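Local structure of putative fumarylpyruvate hydrolase (4MAQ) at residues H87-V92 against G163-A168; T173-D178 against T207-G212; I102-A107 against V189-S194; I95-R100 against A107-W112; A66-P71 against D143-V148. The protein is a putative hydrolase of the fumarylacetoacetate hydrolase (FAH) family, a dimeric, largely beta protein built on the mixed-sheet fold of that family. All coordinates share one frame; numbering follows the deposited sequence.

Contact 1 (H87-V92 against G163-A168); sequences HEIELV and GRIWLA
Two beta sheets meet face to face in the core here, strand 87-92 of the larger sheet facing strand 164-168 of the five-stranded one. Their axes approach to 6.9 Å and run at 148° to each other, so the strands are roughly antiparallel yet joined by side chains instead of backbone bonds. Ile89 is the central residue. Its CG1, anti to the backbone N, reaches the opposite chain, where it lies 3.4 Å from the carbonyl O of Trp166 and 3.8 Å from CG1 of Ile165. The CB of the same isoleucine meets CB of Leu167 at 3.8 Å. Ile89 lies alongside each partner, the chains pointing opposite ways, and fits between the two. Ile165 is stretched out, CG1 anti to N and CD1 continuing the extended line (chi2 163°), so that CD1 rests on the other strand's backbone, 3.6 Å from Leu91 N. At the other end, CD2 of Leu167 sits over the centre of the His87 imidazole, 3.7 Å from the ring centroid, in a CH-pi contact that meets the face almost squarely. The ring is turned by a chi1 of 56°, which puts CG in the crowded position between N and the carbonyl carbon, and ND1 is hydrogen-bonded to OE1 of Gln175. Glu90, pointing to the other side of its sheet, binds Gly208 N through OE1. The contact is sheet-on-sheet packing between two mixed sheets, consistent with the mixed beta-sandwich roll of the FAH family.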
# COMPACT_ATOMS: atom_id res chain seq x y z
N HIS B 87 -19.87 0.24 -1.49
CA HIS B 87 -19.55 -1.16 -1.16
C HIS B 87 -19.36 -2.00 -2.41
O HIS B 87 -20.07 -1.81 -3.40
CB HIS B 87 -20.70 -1.81 -0.34
CG HIS B 87 -22.05 -1.76 -1.02
ND1 HIS B 87 -22.41 -2.60 -2.06
CD2 HIS B 87 -23.12 -0.95 -0.81
CE1 HIS B 87 -23.65 -2.32 -2.43
NE2 HIS B 87 -24.09 -1.31 -1.70
N GLU B 88 -18.43 -2.94 -2.33
CA GLU B 88 -18.28 -4.00 -3.32
C GLU B 88 -17.96 -5.30 -2.60
O GLU B 88 -16.86 -5.47 -2.06
CB GLU B 88 -17.16 -3.69 -4.31
CG GLU B 88 -17.46 -2.54 -5.24
CD GLU B 88 -16.23 -2.07 -5.96
OE1 GLU B 88 -15.56 -2.92 -6.57
OE2 GLU B 88 -15.92 -0.87 -5.88
N ILE B 89 -18.92 -6.24 -2.59
CA ILE B 89 -18.70 -7.56 -1.97
C ILE B 89 -17.72 -8.40 -2.82
O ILE B 89 -17.85 -8.44 -4.05
CB ILE B 89 -20.05 -8.32 -1.83
CG1 ILE B 89 -19.90 -9.64 -1.08
CG2 ILE B 89 -20.74 -8.58 -3.18
CD1 ILE B 89 -19.72 -9.41 0.39
N GLU B 90 -16.76 -9.08 -2.18
CA GLU B 90 -15.73 -9.85 -2.91
C GLU B 90 -15.31 -11.10 -2.16
O GLU B 90 -15.22 -11.07 -0.94
CB GLU B 90 -14.50 -8.98 -3.18
CG GLU B 90 -14.91 -7.65 -3.78
CD GLU B 90 -13.87 -6.93 -4.59
OE1 GLU B 90 -12.81 -7.48 -4.93
OE2 GLU B 90 -14.19 -5.77 -4.91
N LEU B 91 -14.99 -12.15 -2.92
CA LEU B 91 -14.25 -13.29 -2.39
C LEU B 91 -12.79 -12.88 -2.16
O LEU B 91 -12.15 -12.34 -3.06
CB LEU B 91 -14.31 -14.50 -3.33
CG LEU B 91 -13.53 -15.72 -2.85
CD1 LEU B 91 -14.24 -16.40 -1.69
CD2 LEU B 91 -13.35 -16.70 -4.00
N VAL B 92 -12.28 -13.12 -0.95
CA VAL B 92 -10.90 -12.80 -0.61
C VAL B 92 -10.08 -14.09 -0.54
O VAL B 92 -10.48 -15.08 0.10
CB VAL B 92 -10.82 -12.06 0.73
CG1 VAL B 92 -9.37 -11.85 1.17
CG2 VAL B 92 -11.52 -10.70 0.61
N GLY B 163 -21.04 -20.46 -6.86
CA GLY B 163 -21.90 -20.24 -5.71
C GLY B 163 -22.22 -18.77 -5.47
O GLY B 163 -21.54 -17.86 -5.99
N ARG B 164 -23.26 -18.54 -4.66
CA ARG B 164 -23.78 -17.21 -4.41
C ARG B 164 -22.79 -16.32 -3.66
O ARG B 164 -22.19 -16.73 -2.65
CB ARG B 164 -25.09 -17.30 -3.63
CG ARG B 164 -25.80 -15.96 -3.42
CD ARG B 164 -27.06 -16.10 -2.56
NE ARG B 164 -26.81 -16.89 -1.36
CZ ARG B 164 -27.31 -16.63 -0.16
NH1 ARG B 164 -28.10 -15.57 0.02
NH2 ARG B 164 -27.02 -17.42 0.87
N ILE B 165 -22.64 -15.08 -4.15
CA ILE B 165 -21.88 -14.02 -3.49
C ILE B 165 -22.84 -12.84 -3.43
O ILE B 165 -23.45 -12.46 -4.45
CB ILE B 165 -20.56 -13.68 -4.24
CG1 ILE B 165 -19.92 -12.41 -3.66
CG2 ILE B 165 -20.74 -13.56 -5.77
CD1 ILE B 165 -18.45 -12.21 -4.02
N TRP B 166 -23.05 -12.28 -2.23
CA TRP B 166 -24.16 -11.35 -2.06
C TRP B 166 -23.85 -10.33 -0.97
O TRP B 166 -23.01 -10.55 -0.08
CB TRP B 166 -25.46 -12.14 -1.73
CG TRP B 166 -25.35 -12.86 -0.40
CD1 TRP B 166 -24.77 -14.08 -0.15
CD2 TRP B 166 -25.81 -12.36 0.86
NE1 TRP B 166 -24.83 -14.36 1.20
CE2 TRP B 166 -25.47 -13.33 1.84
CE3 TRP B 166 -26.49 -11.19 1.27
CZ2 TRP B 166 -25.78 -13.17 3.20
CZ3 TRP B 166 -26.78 -11.03 2.64
CH2 TRP B 166 -26.42 -12.01 3.58
N LEU B 167 -24.58 -9.22 -1.03
CA LEU B 167 -24.48 -8.20 -0.01
C LEU B 167 -25.85 -7.51 0.10
O LEU B 167 -26.50 -7.25 -0.92
CB LEU B 167 -23.37 -7.19 -0.36
CG LEU B 167 -23.19 -5.98 0.58
CD1 LEU B 167 -21.75 -5.49 0.51
CD2 LEU B 167 -24.14 -4.82 0.27
N ALA B 168 -26.28 -7.26 1.33
CA ALA B 168 -27.50 -6.50 1.61
C ALA B 168 -27.21 -5.35 2.55
O ALA B 168 -26.23 -5.37 3.31
CB ALA B 168 -28.54 -7.44 2.24

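Contact 2 (T173-D178 against T207-G212); sequences TRQQGD and TGTPAG
A loop docked on an edge strand is the setting: residues 207-212 join strands 204-206 and 214-216 and pass over strand 173-178, the end strand of its sheet within this chain. The primary amide of Gln175 does most of the work. CG stands anti to the carbonyl carbon (chi1 -58°) and the chain is extended beyond it, which carries the amide into the bend of the loop, crossing Thr209 at about a right angle. NE2 donates to Thr209 OG1 at 2.9 Å, with an N-H...O angle of 153° and the hydroxyl near the amide plane. The same nitrogen makes two weak bonds, to Pro210 O at 2.9 Å and to Ala211 O at 3.3 Å. On the far side OE1 is held by Ile89 N and His87 ND1, so both ends of the amide are engaged and its flip state is fixed. Thr209 OG1 in turn bonds Ile89 O, which ties loop, edge strand and the neighbouring sheet together at one hydroxyl. Arg174 and Gln175 form a classic beta bulge, both facing Leu167 on the adjacent strand. Two glycines bring the backbones close. Gly212 brings its CA to 3.4 Å from Arg174 O in a CA-H...O contact, where a beta carbon would collide with that oxygen. CB of Pro210 leans against the bare CA of Gly177 at 3.9 Å. Beside them a water accepts from Gln176 N at 2.8 Å and donates to Ala211 O at 2.6 Å.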
# COMPACT_ATOMS: atom_id res chain seq x y z
N THR B 173 -31.32 -6.63 -0.44
CA THR B 173 -30.22 -7.11 -1.26
C THR B 173 -29.79 -6.05 -2.26
O THR B 173 -30.63 -5.50 -2.99
CB THR B 173 -30.62 -8.40 -1.99
OG1 THR B 173 -30.99 -9.38 -1.03
CG2 THR B 173 -29.46 -8.92 -2.84
N ARG B 174 -28.49 -5.76 -2.30
CA ARG B 174 -27.93 -4.78 -3.22
C ARG B 174 -27.03 -5.43 -4.24
O ARG B 174 -26.91 -4.93 -5.37
CB ARG B 174 -27.15 -3.68 -2.45
CG ARG B 174 -27.90 -2.94 -1.35
CD ARG B 174 -28.91 -1.93 -1.88
NE ARG B 174 -29.86 -1.46 -0.85
CZ ARG B 174 -29.69 -0.39 -0.06
NH1 ARG B 174 -28.59 0.37 -0.15
NH2 ARG B 174 -30.64 -0.07 0.83
N GLN B 175 -26.37 -6.53 -3.87
CA GLN B 175 -25.53 -7.26 -4.83
C GLN B 175 -25.83 -8.73 -4.71
O GLN B 175 -25.98 -9.24 -3.60
CB GLN B 175 -24.03 -7.04 -4.56
CG GLN B 175 -23.59 -5.58 -4.59
CD GLN B 175 -22.08 -5.45 -4.57
OE1 GLN B 175 -21.49 -5.19 -3.52
NE2 GLN B 175 -21.45 -5.68 -5.71
N GLN B 176 -25.91 -9.43 -5.84
CA GLN B 176 -26.08 -10.87 -5.83
C GLN B 176 -25.57 -11.40 -7.15
O GLN B 176 -26.10 -11.07 -8.22
CB GLN B 176 -27.55 -11.25 -5.62
CG GLN B 176 -27.84 -12.73 -5.42
CD GLN B 176 -29.28 -12.93 -5.03
OE1 GLN B 176 -29.60 -12.98 -3.85
NE2 GLN B 176 -30.16 -13.01 -6.03
N GLY B 177 -24.53 -12.20 -7.08
CA GLY B 177 -24.01 -12.83 -8.26
C GLY B 177 -23.50 -14.21 -7.93
O GLY B 177 -23.85 -14.79 -6.90
N ASP B 178 -22.69 -14.76 -8.83
CA ASP B 178 -22.16 -16.10 -8.62
C ASP B 178 -20.67 -16.07 -8.91
O ASP B 178 -20.23 -15.40 -9.84
CB ASP B 178 -22.86 -17.12 -9.52
CG ASP B 178 -22.60 -18.55 -9.08
OD1 ASP B 178 -21.50 -19.06 -9.39
OD2 ASP B 178 -23.47 -19.15 -8.43
N THR B 207 -10.97 -10.46 -5.26
CA THR B 207 -11.08 -11.05 -6.60
C THR B 207 -12.18 -10.45 -7.49
O THR B 207 -12.47 -10.99 -8.57
CB THR B 207 -11.26 -12.60 -6.55
OG1 THR B 207 -12.42 -12.95 -5.78
CG2 THR B 207 -10.05 -13.25 -5.92
N GLY B 208 -12.79 -9.35 -7.05
CA GLY B 208 -13.77 -8.65 -7.87
C GLY B 208 -15.16 -8.75 -7.29
O GLY B 208 -15.40 -9.43 -6.29
N THR B 209 -16.09 -8.06 -7.93
CA THR B 209 -17.43 -7.91 -7.36
C THR B 209 -18.49 -8.04 -8.44
O THR B 209 -18.27 -7.59 -9.56
CB THR B 209 -17.53 -6.52 -6.66
OG1 THR B 209 -18.65 -6.50 -5.78
CG2 THR B 209 -17.65 -5.37 -7.65
N PRO B 210 -19.64 -8.64 -8.10
CA PRO B 210 -20.74 -8.67 -9.08
C PRO B 210 -21.40 -7.28 -9.16
O PRO B 210 -20.96 -6.33 -8.52
CB PRO B 210 -21.71 -9.68 -8.47
CG PRO B 210 -21.47 -9.61 -7.01
CD PRO B 210 -20.00 -9.35 -6.86
N ALA B 211 -22.43 -7.17 -10.00
CA ALA B 211 -23.13 -5.90 -10.17
C ALA B 211 -23.75 -5.40 -8.86
O ALA B 211 -23.94 -6.16 -7.89
CB ALA B 211 -24.20 -6.04 -11.24
N GLY B 212 -24.05 -4.12 -8.84
CA GLY B 212 -24.84 -3.57 -7.75
C GLY B 212 -24.06 -2.74 -6.75
O GLY B 212 -24.57 -2.41 -5.67
O HOH W 1 -25.58 -8.18 -8.36

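Contact 3 (I102-A107 against V189-S194); sequences IDPADA and VIAYVS
Polar bonding anchors one end of this buried contact between a connecting turn and helix 186-196. Ile102 N donates to Ser194 OG at 2.9 Å in a nearly straight bond of 165°. The hydroxyl, set between N and the carbonyl carbon by a chi1 of 79°, passes its own proton back to Ala191 O at 2.7 Å, in the carbonyl plane and on a lone pair, so both its roles are used. A second polar feature shapes the other partner: Asp103 is the N-cap of the short, weakly bonded helix 104-107, its OD1 accepting from Ala105 N at 2.8 Å through the anti lone pair. The capped helix lies in the connection between strands 85-95 and 111-122, a connection that packs on helix 186-196. A tight methyl-to-carbonyl approach brings Ala191 CB to 3.1 Å from Ile102 O. Apolar contact begins with the same methyl, Ala191 CB touching Pro104 CG at 3.8 Å. CD1 of Ile102, extended by a chi2 of 168°, lies across CG2 of Ile190 at 4.1 Å and also meets CB of Ser194. That same CG2 rests on CB of Ala107 at 3.7 Å, and Ile190 also touches Ile205 of strand 204-206.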
# COMPACT_ATOMS: atom_id res chain seq x y z
N ILE B 102 3.95 -17.48 -11.39
CA ILE B 102 3.26 -18.71 -11.04
C ILE B 102 2.36 -19.11 -12.21
O ILE B 102 1.58 -18.30 -12.71
CB ILE B 102 2.40 -18.51 -9.76
CG1 ILE B 102 3.28 -18.08 -8.58
CG2 ILE B 102 1.61 -19.78 -9.43
CD1 ILE B 102 2.49 -17.58 -7.39
N ASP B 103 2.47 -20.36 -12.65
CA ASP B 103 1.58 -20.84 -13.71
C ASP B 103 0.18 -21.04 -13.11
O ASP B 103 0.06 -21.53 -11.97
CB ASP B 103 2.08 -22.17 -14.28
CG ASP B 103 1.31 -22.62 -15.51
OD1 ASP B 103 0.25 -23.27 -15.36
OD2 ASP B 103 1.76 -22.33 -16.63
N PRO B 104 -0.89 -20.67 -13.87
CA PRO B 104 -2.24 -20.91 -13.36
C PRO B 104 -2.46 -22.33 -12.89
O PRO B 104 -3.17 -22.53 -11.89
CB PRO B 104 -3.13 -20.55 -14.56
CG PRO B 104 -2.35 -19.49 -15.26
CD PRO B 104 -0.91 -19.92 -15.15
N ALA B 105 -1.87 -23.31 -13.56
CA ALA B 105 -2.04 -24.70 -13.15
C ALA B 105 -1.50 -25.00 -11.75
O ALA B 105 -1.91 -25.96 -11.12
CB ALA B 105 -1.43 -25.65 -14.18
N ASP B 106 -0.59 -24.16 -11.26
CA ASP B 106 0.05 -24.32 -9.95
C ASP B 106 -0.48 -23.33 -8.91
O ASP B 106 -0.11 -23.39 -7.75
CB ASP B 106 1.56 -24.10 -10.08
CG ASP B 106 2.21 -25.10 -11.02
OD1 ASP B 106 1.79 -26.27 -11.03
OD2 ASP B 106 3.16 -24.71 -11.75
N ALA B 107 -1.31 -22.40 -9.35
CA ALA B 107 -1.65 -21.26 -8.51
C ALA B 107 -2.44 -21.61 -7.24
O ALA B 107 -2.16 -21.08 -6.16
CB ALA B 107 -2.39 -20.21 -9.32
N VAL B 189 -5.85 -14.91 -11.76
CA VAL B 189 -5.61 -13.69 -11.00
C VAL B 189 -4.29 -13.80 -10.22
O VAL B 189 -3.46 -12.88 -10.24
CB VAL B 189 -6.80 -13.36 -10.07
CG1 VAL B 189 -6.46 -12.17 -9.20
CG2 VAL B 189 -8.01 -13.02 -10.93
N ILE B 190 -4.10 -14.94 -9.55
CA ILE B 190 -2.86 -15.20 -8.81
C ILE B 190 -1.66 -15.11 -9.75
O ILE B 190 -0.67 -14.46 -9.43
CB ILE B 190 -2.90 -16.57 -8.13
CG1 ILE B 190 -3.91 -16.54 -6.96
CG2 ILE B 190 -1.52 -17.03 -7.70
CD1 ILE B 190 -4.27 -17.91 -6.44
N ALA B 191 -1.73 -15.79 -10.88
CA ALA B 191 -0.65 -15.75 -11.87
C ALA B 191 -0.30 -14.31 -12.30
O ALA B 191 0.88 -13.93 -12.32
CB ALA B 191 -1.02 -16.61 -13.08
N TYR B 192 -1.32 -13.50 -12.60
CA TYR B 192 -1.11 -12.12 -13.02
C TYR B 192 -0.42 -11.29 -11.92
O TYR B 192 0.55 -10.56 -12.21
CB TYR B 192 -2.45 -11.48 -13.38
CG TYR B 192 -2.82 -11.57 -14.84
CD1 TYR B 192 -2.12 -10.84 -15.78
CD2 TYR B 192 -3.87 -12.39 -15.27
CE1 TYR B 192 -2.43 -10.90 -17.11
CE2 TYR B 192 -4.20 -12.46 -16.62
CZ TYR B 192 -3.47 -11.71 -17.54
OH TYR B 192 -3.74 -11.72 -18.90
N VAL B 193 -0.86 -11.42 -10.67
CA VAL B 193 -0.21 -10.64 -9.61
C VAL B 193 1.26 -11.06 -9.53
O VAL B 193 2.16 -10.21 -9.42
CB VAL B 193 -0.87 -10.79 -8.23
CG1 VAL B 193 -0.02 -10.12 -7.14
CG2 VAL B 193 -2.28 -10.21 -8.24
N SER B 194 1.51 -12.37 -9.62
CA SER B 194 2.88 -12.90 -9.48
C SER B 194 3.83 -12.52 -10.61
O SER B 194 5.03 -12.77 -10.51
CB SER B 194 2.83 -14.43 -9.37
OG SER B 194 2.66 -15.04 -10.65

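Contact 4 (I95-R100 against A107-W112); sequences IGKDGR and ALSHVW
His110 forms the tight centre of this contact, from which the packing loosens toward a solvent-facing lysine tip. ND1 donates to Lys97 O at 2.9 Å in a nearly straight bond of 169°; the acceptor lies in the ring plane, although the donor stands well above the plane of the carbonyl. The methylene CE of Lys97 comes over the centre of one ring face, 3.5 Å from the centroid and only 5° off the normal, a CH-pi contact made possible by a bend at chi3 (63°). The carbonyl of His110 is used as well: Gly96 N donates to it at 2.8 Å and Lys97 N weakly. CB of Trp112 lies 3.8 Å from CA of Gly96, where a beta carbon would strike it; the indole leads away from the glycine, and Trp112 packs on Val13 of the second subunit. The looser side begins past CE. NZ of Lys97 donates to Ser109 OG at 2.9 Å, a hydroxyl also bonded to Asp106 O, and to a water at 2.9 Å that returns a weak bond to Ser109 O. Lying near the imidazole, this ammonium would probably disfavour a second proton on it. Ile95 and Val111 pair as an antiparallel, non-hydrogen-bonded bridge. Adjacent antiparallel strands 85-95 and 111-122 are thus joined by a long loop carrying the short helix 104-107, with His110 bonding back to the loop's first part.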
# COMPACT_ATOMS: atom_id res chain seq x y z
N ILE B 95 -3.02 -16.06 0.65
CA ILE B 95 -1.89 -16.81 0.09
C ILE B 95 -1.02 -17.42 1.19
O ILE B 95 -0.70 -16.75 2.18
CB ILE B 95 -1.05 -15.85 -0.79
CG1 ILE B 95 -1.92 -15.28 -1.92
CG2 ILE B 95 0.25 -16.50 -1.31
CD1 ILE B 95 -2.50 -16.34 -2.88
N GLY B 96 -0.60 -18.66 1.00
CA GLY B 96 0.25 -19.34 1.98
C GLY B 96 1.64 -19.74 1.49
O GLY B 96 2.43 -20.26 2.26
N LYS B 97 1.98 -19.42 0.23
CA LYS B 97 3.26 -19.83 -0.33
C LYS B 97 3.75 -18.79 -1.30
O LYS B 97 3.02 -18.39 -2.22
CB LYS B 97 3.14 -21.20 -1.04
CG LYS B 97 4.42 -21.74 -1.65
CD LYS B 97 4.22 -23.17 -2.12
CE LYS B 97 3.19 -23.30 -3.23
NZ LYS B 97 3.19 -24.68 -3.78
N ASP B 98 5.01 -18.38 -1.12
CA ASP B 98 5.59 -17.36 -1.99
C ASP B 98 5.68 -17.84 -3.44
O ASP B 98 5.80 -19.04 -3.72
CB ASP B 98 7.04 -17.08 -1.59
CG ASP B 98 7.21 -16.53 -0.15
OD1 ASP B 98 6.23 -16.18 0.55
OD2 ASP B 98 8.39 -16.46 0.26
N GLY B 99 5.70 -16.91 -4.38
CA GLY B 99 6.06 -17.27 -5.74
C GLY B 99 6.08 -16.13 -6.70
O GLY B 99 5.33 -15.18 -6.54
N ARG B 100 6.93 -16.22 -7.71
CA ARG B 100 6.84 -15.30 -8.84
C ARG B 100 6.59 -16.09 -10.12
O ARG B 100 6.97 -17.27 -10.22
CB ARG B 100 8.06 -14.37 -8.95
CG ARG B 100 9.35 -15.03 -9.35
CD ARG B 100 10.42 -13.98 -9.62
NE ARG B 100 10.67 -13.08 -8.48
CZ ARG B 100 11.37 -13.40 -7.39
NH1 ARG B 100 11.87 -14.63 -7.23
NH2 ARG B 100 11.55 -12.47 -6.45
N ALA B 107 -1.31 -22.40 -9.35
CA ALA B 107 -1.65 -21.26 -8.51
C ALA B 107 -2.44 -21.61 -7.24
O ALA B 107 -2.16 -21.08 -6.16
CB ALA B 107 -2.39 -20.21 -9.32
N LEU B 108 -3.39 -22.53 -7.36
CA LEU B 108 -4.18 -22.88 -6.18
C LEU B 108 -3.33 -23.52 -5.08
O LEU B 108 -3.68 -23.42 -3.92
CB LEU B 108 -5.40 -23.74 -6.56
CG LEU B 108 -6.45 -22.99 -7.40
CD1 LEU B 108 -7.58 -23.95 -7.76
CD2 LEU B 108 -7.00 -21.76 -6.69
N SER B 109 -2.19 -24.13 -5.43
CA SER B 109 -1.30 -24.67 -4.41
C SER B 109 -0.66 -23.59 -3.54
O SER B 109 -0.10 -23.91 -2.49
CB SER B 109 -0.20 -25.55 -4.99
OG SER B 109 0.84 -24.77 -5.55
N HIS B 110 -0.73 -22.34 -4.00
CA HIS B 110 -0.24 -21.20 -3.21
C HIS B 110 -1.29 -20.65 -2.28
O HIS B 110 -0.98 -19.71 -1.52
CB HIS B 110 0.25 -20.08 -4.15
CG HIS B 110 1.49 -20.44 -4.92
ND1 HIS B 110 2.75 -19.98 -4.57
CD2 HIS B 110 1.68 -21.24 -6.00
CE1 HIS B 110 3.64 -20.46 -5.41
NE2 HIS B 110 3.02 -21.22 -6.30
N VAL B 111 -2.51 -21.16 -2.33
CA VAL B 111 -3.61 -20.58 -1.53
C VAL B 111 -3.72 -21.26 -0.17
O VAL B 111 -3.85 -22.48 -0.09
CB VAL B 111 -4.95 -20.71 -2.28
CG1 VAL B 111 -6.12 -20.27 -1.40
CG2 VAL B 111 -4.90 -19.89 -3.56
N TRP B 112 -3.62 -20.47 0.91
CA TRP B 112 -3.87 -20.97 2.26
C TRP B 112 -5.38 -21.12 2.53
O TRP B 112 -5.80 -22.09 3.15
CB TRP B 112 -3.22 -20.03 3.32
CG TRP B 112 -3.45 -20.59 4.67
CD1 TRP B 112 -2.71 -21.56 5.29
CD2 TRP B 112 -4.58 -20.34 5.51
NE1 TRP B 112 -3.28 -21.89 6.48
CE2 TRP B 112 -4.44 -21.18 6.64
CE3 TRP B 112 -5.68 -19.48 5.43
CZ2 TRP B 112 -5.36 -21.18 7.70
CZ3 TRP B 112 -6.61 -19.49 6.49
CH2 TRP B 112 -6.43 -20.33 7.60
O HOH W 2 2.16 -26.09 -1.48

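Contact 5 (A66-P71 against D143-V148); sequences ADAIVP and DASGPV
Val70, Ala68 and Val148 lose the most surface where strand 69-71 lies beside strand 146-148, the two running in the same general sense at 45°. Val70 comes first. Its O accepts from Val148 N at 2.9 Å, nearly along the C=O axis, while its own N makes a long, weak bond to Gly146 O, so its N and O bond to the residues on either side of Pro147, a loose parallel pairing. Its side chain has CG1 anti to the carbonyl carbon (chi1 -61°), which leaves CG2 in the crowded position, 4.0 Å from Ala144 CB and 4.1 Å from Pro147 CB. Ala68 supplies the next backbone link: Gly146 N donates to its O at 3.0 Å, approaching from above the carbonyl plane. Its methyl touches Ser145 OG at 3.4 Å, a hydroxyl that bonds Phe142 O. At the other end the Val148 and Ile69 side chains cross obliquely, CG2 to CG2 at 3.8 Å, next to Phe206. Gly146 has no beta carbon that could clash with CD1 of Ile69, which comes to 3.5 Å from Gly146 O. A water donates to Asp67 O and accepts from Ala144 N, bridging the two turns before the strands. Asp67 forms salt bridges to Arg34 and Arg35 of the second subunit, Asp143 to its Arg35. The arrangement is a short parallel strand pair at the margin of a mixed sheet, beside the dimer interface.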
# COMPACT_ATOMS: atom_id res chain seq x y z
N ALA B 66 -1.97 -3.14 4.37
CA ALA B 66 -2.26 -4.32 5.18
C ALA B 66 -3.16 -3.98 6.37
O ALA B 66 -4.06 -4.74 6.70
CB ALA B 66 -0.96 -4.96 5.66
N ASP B 67 -2.94 -2.81 6.99
CA ASP B 67 -3.71 -2.46 8.17
C ASP B 67 -5.06 -1.81 7.87
O ASP B 67 -5.76 -1.43 8.80
CB ASP B 67 -2.89 -1.65 9.16
CG ASP B 67 -2.62 -0.25 8.67
OD1 ASP B 67 -2.18 -0.08 7.51
OD2 ASP B 67 -2.83 0.70 9.46
N ALA B 68 -5.44 -1.72 6.59
CA ALA B 68 -6.82 -1.37 6.22
C ALA B 68 -7.75 -2.56 6.33
O ALA B 68 -8.97 -2.41 6.20
CB ALA B 68 -6.85 -0.84 4.80
N ILE B 69 -7.18 -3.75 6.52
CA ILE B 69 -7.97 -4.98 6.69
C ILE B 69 -8.42 -5.03 8.14
O ILE B 69 -7.59 -5.11 9.06
CB ILE B 69 -7.15 -6.23 6.32
CG1 ILE B 69 -6.61 -6.11 4.87
CG2 ILE B 69 -7.97 -7.49 6.54
CD1 ILE B 69 -7.65 -5.84 3.80
N VAL B 70 -9.73 -4.93 8.32
CA VAL B 70 -10.35 -4.87 9.64
C VAL B 70 -11.46 -5.92 9.70
O VAL B 70 -11.86 -6.46 8.67
CB VAL B 70 -10.93 -3.45 9.90
CG1 VAL B 70 -9.83 -2.40 9.86
CG2 VAL B 70 -12.09 -3.12 8.95
N PRO B 71 -11.95 -6.21 10.91
CA PRO B 71 -13.02 -7.20 10.98
C PRO B 71 -14.31 -6.74 10.32
O PRO B 71 -14.74 -5.58 10.47
CB PRO B 71 -13.25 -7.38 12.50
CG PRO B 71 -11.94 -6.94 13.10
CD PRO B 71 -11.49 -5.80 12.24
N ASP B 143 -8.52 4.30 5.84
CA ASP B 143 -8.66 3.48 7.05
C ASP B 143 -9.89 2.60 7.00
O ASP B 143 -10.97 3.06 6.59
CB ASP B 143 -8.74 4.37 8.29
CG ASP B 143 -7.46 5.14 8.54
OD1 ASP B 143 -6.38 4.72 8.05
OD2 ASP B 143 -7.52 6.16 9.25
N ALA B 144 -9.75 1.35 7.44
CA ALA B 144 -10.89 0.43 7.51
C ALA B 144 -11.58 0.30 6.15
O ALA B 144 -12.80 0.07 6.07
CB ALA B 144 -11.90 0.83 8.61
N SER B 145 -10.79 0.35 5.08
CA SER B 145 -11.33 0.25 3.73
C SER B 145 -11.47 -1.19 3.22
O SER B 145 -11.96 -1.39 2.12
CB SER B 145 -10.47 1.08 2.76
OG SER B 145 -9.13 0.59 2.71
N GLY B 146 -11.05 -2.17 4.02
CA GLY B 146 -11.19 -3.57 3.61
C GLY B 146 -11.64 -4.48 4.73
O GLY B 146 -10.88 -5.35 5.18
N PRO B 147 -12.92 -4.32 5.17
CA PRO B 147 -13.41 -5.29 6.14
C PRO B 147 -13.41 -6.71 5.55
O PRO B 147 -13.82 -6.91 4.40
CB PRO B 147 -14.86 -4.84 6.43
CG PRO B 147 -15.05 -3.55 5.74
CD PRO B 147 -13.91 -3.28 4.83
N VAL B 148 -12.94 -7.69 6.33
CA VAL B 148 -12.86 -9.09 5.91
C VAL B 148 -13.37 -9.97 7.06
O VAL B 148 -13.11 -9.68 8.24
CB VAL B 148 -11.40 -9.49 5.50
CG1 VAL B 148 -11.30 -10.95 5.06
CG2 VAL B 148 -10.85 -8.59 4.40
O HOH W 3 -7.29 0.91 8.86

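Contacts 1 and 2, centres about 5 Å apart, touch and form one unit, buried at contact 1 and partly buried at contact 2, sharing neighbouring strands 164-169 and 172-178. Contacts 3 and 4 make a second unit, centres about 8 Å apart, with Ala107 in common. The units have centres 22 to 26 Å apart, yet strand 85-95 runs from contact 1 to contact 4. Contact 5, centres about 16 Å from contact 1, joins the same larger sheet through strand 146-153, neighbour of 111-122. Along the chain contact 4 closes before contact 2 opens, and the segments of contact 3 alternate with those of every other contact. Contacts 4 and 5 both touch the second subunit, so the larger sheet reaches the dimer interface at two places.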